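Local structure of leucyl aminopeptidase (Trypanosoma brucei brucei, 5NSM) at residues 122-127 / 154-159; 289-294 / 340-345. The protein probably acts as a metal-dependent leucyl aminopeptidase of the M17 family, removing N-terminal residues from peptides with a pair of metal ions. All coordinates share one frame; numbering follows the deposited sequence.

Contact 1: residues 122-127 / 154-159; sequences VVTALV and AAAVAR
Thr124 and Ala156 join two helices of the M17 N-terminal domain, a macro-like fold in which helices 120-131 and 150-158 pack near each other against the central sheet. The helix axes approach to 8.3 Å at an angle of 36°, and the CA atoms of Thr124 and Ala156 come to 5.0 Å. The tight centre is Thr124 on Ala156. A chi1 of -68° turns CG2 of the threonine anti to the backbone N and sets OG1 beside that N. From there OG1 donates to Ala156 O at 2.7 Å, approaching from the side of the carbonyl with a C=O...O angle of 106°, and it also touches Ala156 CB at 3.3 Å. Pro120 O also lies within hydrogen-bonding distance of OG1. Toward the sheet, Val123 CG1 flanks this centre 4.2 Å from Ala156 CB, with Val123 backed by Val107 and Val157 by Leu184 and Val186.

The looser side is polar and carries a water. Arg159 crosses the threonine side chain at about a right angle, its guanidinium lying over Ala155 O and reaching Glu437 and Thr507 O in the catalytic domain. The water donates to Thr124 OG1 and accepts from Arg159 NE, each bond 2.9 Å long.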
# COMPACT_ATOMS: atom_id res chain seq x y z
N VAL A 122 9.25 28.66 -23.57
CA VAL A 122 10.05 28.06 -24.66
C VAL A 122 11.37 28.79 -24.82
O VAL A 122 12.40 28.18 -25.04
CB VAL A 122 9.32 27.96 -25.99
CG1 VAL A 122 10.22 27.33 -27.04
CG2 VAL A 122 8.07 27.11 -25.83
N VAL A 123 11.32 30.09 -24.66
CA VAL A 123 12.55 30.90 -24.68
C VAL A 123 13.57 30.31 -23.68
O VAL A 123 14.74 30.10 -24.01
CB VAL A 123 12.30 32.39 -24.37
CG1 VAL A 123 13.61 33.16 -24.19
CG2 VAL A 123 11.48 33.01 -25.47
N THR A 124 13.12 30.10 -22.45
CA THR A 124 13.97 29.51 -21.40
C THR A 124 14.60 28.18 -21.85
O THR A 124 15.81 27.97 -21.73
CB THR A 124 13.21 29.28 -20.10
OG1 THR A 124 12.86 30.55 -19.55
CG2 THR A 124 14.04 28.50 -19.07
N ALA A 125 13.77 27.30 -22.38
CA ALA A 125 14.24 25.96 -22.81
C ALA A 125 15.22 26.03 -24.00
O ALA A 125 16.20 25.28 -24.06
CB ALA A 125 13.07 25.03 -23.14
N LEU A 126 14.95 26.94 -24.91
CA LEU A 126 15.83 27.15 -26.10
C LEU A 126 17.23 27.66 -25.72
O LEU A 126 18.24 27.14 -26.17
CB LEU A 126 15.22 28.14 -27.09
CG LEU A 126 13.97 27.66 -27.80
CD1 LEU A 126 13.36 28.82 -28.58
CD2 LEU A 126 14.25 26.49 -28.70
N VAL A 127 17.27 28.67 -24.86
CA VAL A 127 18.55 29.22 -24.43
C VAL A 127 19.32 28.18 -23.58
O VAL A 127 20.53 28.03 -23.68
CB VAL A 127 18.39 30.58 -23.71
CG1 VAL A 127 19.75 31.11 -23.28
CG2 VAL A 127 17.74 31.57 -24.64
N ALA A 154 13.27 38.79 -19.87
CA ALA A 154 14.31 39.01 -18.84
C ALA A 154 14.30 37.91 -17.78
O ALA A 154 15.34 37.32 -17.47
CB ALA A 154 14.15 40.35 -18.15
N ALA A 155 13.12 37.63 -17.27
CA ALA A 155 12.93 36.56 -16.30
C ALA A 155 13.19 35.16 -16.88
O ALA A 155 13.80 34.32 -16.24
CB ALA A 155 11.54 36.63 -15.72
N ALA A 156 12.77 34.96 -18.12
CA ALA A 156 12.97 33.69 -18.83
C ALA A 156 14.45 33.31 -19.00
O ALA A 156 14.85 32.15 -18.79
CB ALA A 156 12.33 33.73 -20.20
N VAL A 157 15.24 34.31 -19.39
CA VAL A 157 16.70 34.14 -19.53
C VAL A 157 17.42 34.00 -18.16
O VAL A 157 18.36 33.26 -18.01
CB VAL A 157 17.33 35.28 -20.35
CG1 VAL A 157 18.85 35.13 -20.40
CG2 VAL A 157 16.77 35.27 -21.76
N ALA A 158 16.97 34.76 -17.18
CA ALA A 158 17.51 34.66 -15.80
C ALA A 158 17.36 33.24 -15.23
O ALA A 158 18.20 32.74 -14.52
CB ALA A 158 16.80 35.64 -14.89
N ARG A 159 16.26 32.62 -15.61
CA ARG A 159 15.86 31.22 -15.25
C ARG A 159 16.64 30.12 -15.91
O ARG A 159 16.63 28.98 -15.47
CB ARG A 159 14.44 30.92 -15.77
CG ARG A 159 13.37 30.86 -14.74
CD ARG A 159 12.05 30.46 -15.37
NE ARG A 159 11.20 31.60 -15.73
CZ ARG A 159 10.74 32.50 -14.86
NH1 ARG A 159 11.05 32.42 -13.57
NH2 ARG A 159 9.97 33.48 -15.29
O HOH W 1 10.24 30.67 -18.25

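Contact 2: residues 289-294 / 340-345; sequences KGIVYD and CLAENA. With MN (manganese (II) ion), chain O; MN (manganese (II) ion), chain N.
The dinuclear metal site of the M17 catalytic domain lies over one face of this parallel strand pair, where 289-294 runs beside 340-345. Gly290 N donates to Cys340 O (2.8 Å), Ala342 N to Gly290 O and Val292 N to Ala342 O. The chain turns a corner at Val292, and pairing resumes with Asn344 N on Tyr293 O at 2.9 Å. Gly290 has no side chain on the face where Leu341 CD2 lies 3.8 Å from Gly290 O, so the leucine packs directly over the backbone.

Lys289, Ile291 and Asp294 project from the metal-facing side. The lysine is fully extended, which carries NZ to 2.0 Å from one manganese, while Asp294 OD2 bridges both ions. Asp312, Asp371 and Glu373 supply further ligands. The other oxygen, OD1, accepts from Asn344 ND2 at 3.1 Å on its syn side, 33° out of the carboxylate plane; the two side chains lie alongside one another with their planes 37° apart. ND2 also bonds Thr370 O, so two bonds grip the amide nitrogen. Between them and Lys289, Ile291 CD1 meets Ala342 CB at 4.0 Å.

On the other face Tyr293 and Glu343 run side by side, ring and carboxylate planes 86° apart, toward the second subunit, where Asn353 O takes the tyrosine OH and Arg352 pairs with Glu343. The lysine NZ thus serves as a direct metal ligand, while Asn344 would help, from the second shell, to set the rotation of a carboxylate already held by both metals.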
# COMPACT_ATOMS: atom_id res chain seq x y z
N LYS A 289 5.05 31.41 2.90
CA LYS A 289 5.28 30.10 3.58
C LYS A 289 6.76 29.79 3.45
O LYS A 289 7.25 29.53 2.36
CB LYS A 289 4.44 28.95 2.97
CG LYS A 289 4.70 27.55 3.54
CD LYS A 289 3.95 26.44 2.82
CE LYS A 289 4.32 25.05 3.38
NZ LYS A 289 3.83 23.79 2.74
N GLY A 290 7.46 29.87 4.56
CA GLY A 290 8.91 29.58 4.60
C GLY A 290 9.24 28.29 5.33
O GLY A 290 9.99 28.28 6.28
N ILE A 291 8.65 27.21 4.86
CA ILE A 291 8.94 25.88 5.41
C ILE A 291 10.21 25.38 4.74
O ILE A 291 10.25 24.88 3.64
CB ILE A 291 7.79 24.87 5.29
CG1 ILE A 291 6.57 25.39 6.03
CG2 ILE A 291 8.22 23.52 5.86
CD1 ILE A 291 6.74 25.62 7.53
N VAL A 292 11.26 25.60 5.48
CA VAL A 292 12.65 25.34 5.07
C VAL A 292 12.90 23.85 4.72
O VAL A 292 13.70 23.50 3.86
CB VAL A 292 13.48 25.95 6.20
CG1 VAL A 292 14.59 25.09 6.64
CG2 VAL A 292 13.95 27.33 5.76
N TYR A 293 12.18 23.01 5.43
CA TYR A 293 12.04 21.59 5.08
C TYR A 293 10.77 21.01 5.72
O TYR A 293 10.50 21.26 6.88
CB TYR A 293 13.26 20.79 5.53
CG TYR A 293 13.36 19.39 4.96
CD1 TYR A 293 13.66 19.17 3.62
CD2 TYR A 293 13.18 18.28 5.77
CE1 TYR A 293 13.76 17.89 3.10
CE2 TYR A 293 13.31 16.98 5.25
CZ TYR A 293 13.59 16.80 3.92
OH TYR A 293 13.71 15.54 3.41
N ASP A 294 9.99 20.29 4.90
CA ASP A 294 8.67 19.70 5.26
C ASP A 294 8.87 18.21 5.28
O ASP A 294 8.74 17.55 4.26
CB ASP A 294 7.54 20.12 4.26
CG ASP A 294 6.11 19.86 4.77
OD1 ASP A 294 6.04 19.27 5.86
OD2 ASP A 294 5.05 20.23 4.10
N CYS A 340 7.21 33.44 7.09
CA CYS A 340 6.80 32.44 8.10
C CYS A 340 7.78 31.26 8.08
O CYS A 340 7.61 30.33 7.30
CB CYS A 340 5.39 31.96 7.83
SG CYS A 340 4.22 33.32 7.70
N LEU A 341 8.81 31.37 8.90
CA LEU A 341 9.99 30.45 8.80
C LEU A 341 9.97 29.39 9.86
O LEU A 341 9.94 29.66 11.04
CB LEU A 341 11.32 31.21 8.91
CG LEU A 341 11.57 32.30 7.87
CD1 LEU A 341 12.87 33.03 8.18
CD2 LEU A 341 11.63 31.71 6.46
N ALA A 342 9.96 28.16 9.39
CA ALA A 342 9.99 27.00 10.28
C ALA A 342 10.46 25.78 9.53
O ALA A 342 10.32 25.68 8.32
CB ALA A 342 8.62 26.76 10.90
N GLU A 343 11.04 24.85 10.28
CA GLU A 343 11.24 23.49 9.76
C GLU A 343 10.16 22.64 10.40
O GLU A 343 10.00 22.64 11.60
CB GLU A 343 12.63 22.93 10.04
CG GLU A 343 12.79 21.49 9.55
CD GLU A 343 14.20 20.92 9.61
OE1 GLU A 343 15.08 21.50 10.28
OE2 GLU A 343 14.44 19.89 8.96
N ASN A 344 9.46 21.90 9.56
CA ASN A 344 8.49 20.91 10.02
C ASN A 344 9.23 19.60 10.27
O ASN A 344 9.37 18.75 9.38
CB ASN A 344 7.35 20.71 9.03
CG ASN A 344 6.13 20.04 9.64
OD1 ASN A 344 6.01 19.90 10.87
ND2 ASN A 344 5.22 19.60 8.79
N ALA A 345 9.66 19.44 11.51
CA ALA A 345 10.56 18.34 11.91
C ALA A 345 9.87 17.30 12.75
O ALA A 345 8.76 17.48 13.24
CB ALA A 345 11.77 18.88 12.66
MN MN O . 4.53 22.02 3.36
MN MN N . 3.30 19.48 4.62
O HOH W 2 4.43 21.28 1.45

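In the fold
Contact 1 closes before contact 2 opens along the chain, and the two belong to different domains: 122-127 and 154-159 lie in the M17 N-terminal domain, 289-294 and 340-345 in the catalytic domain. Their centres are 29 Å apart on opposite sides of the chain's centre, and the nearest atoms stay about 17 Å from each other. They share no sheet: contact 1 packs helices against the six-stranded sheet, whereas contact 2 pairs adjacent strands within the larger mixed sheet. Contact 1 therefore lies far from the manganese ions yet reaches the catalytic domain through Arg159, while contact 2 supplies metal ligands and meets a second subunit of the hexamer.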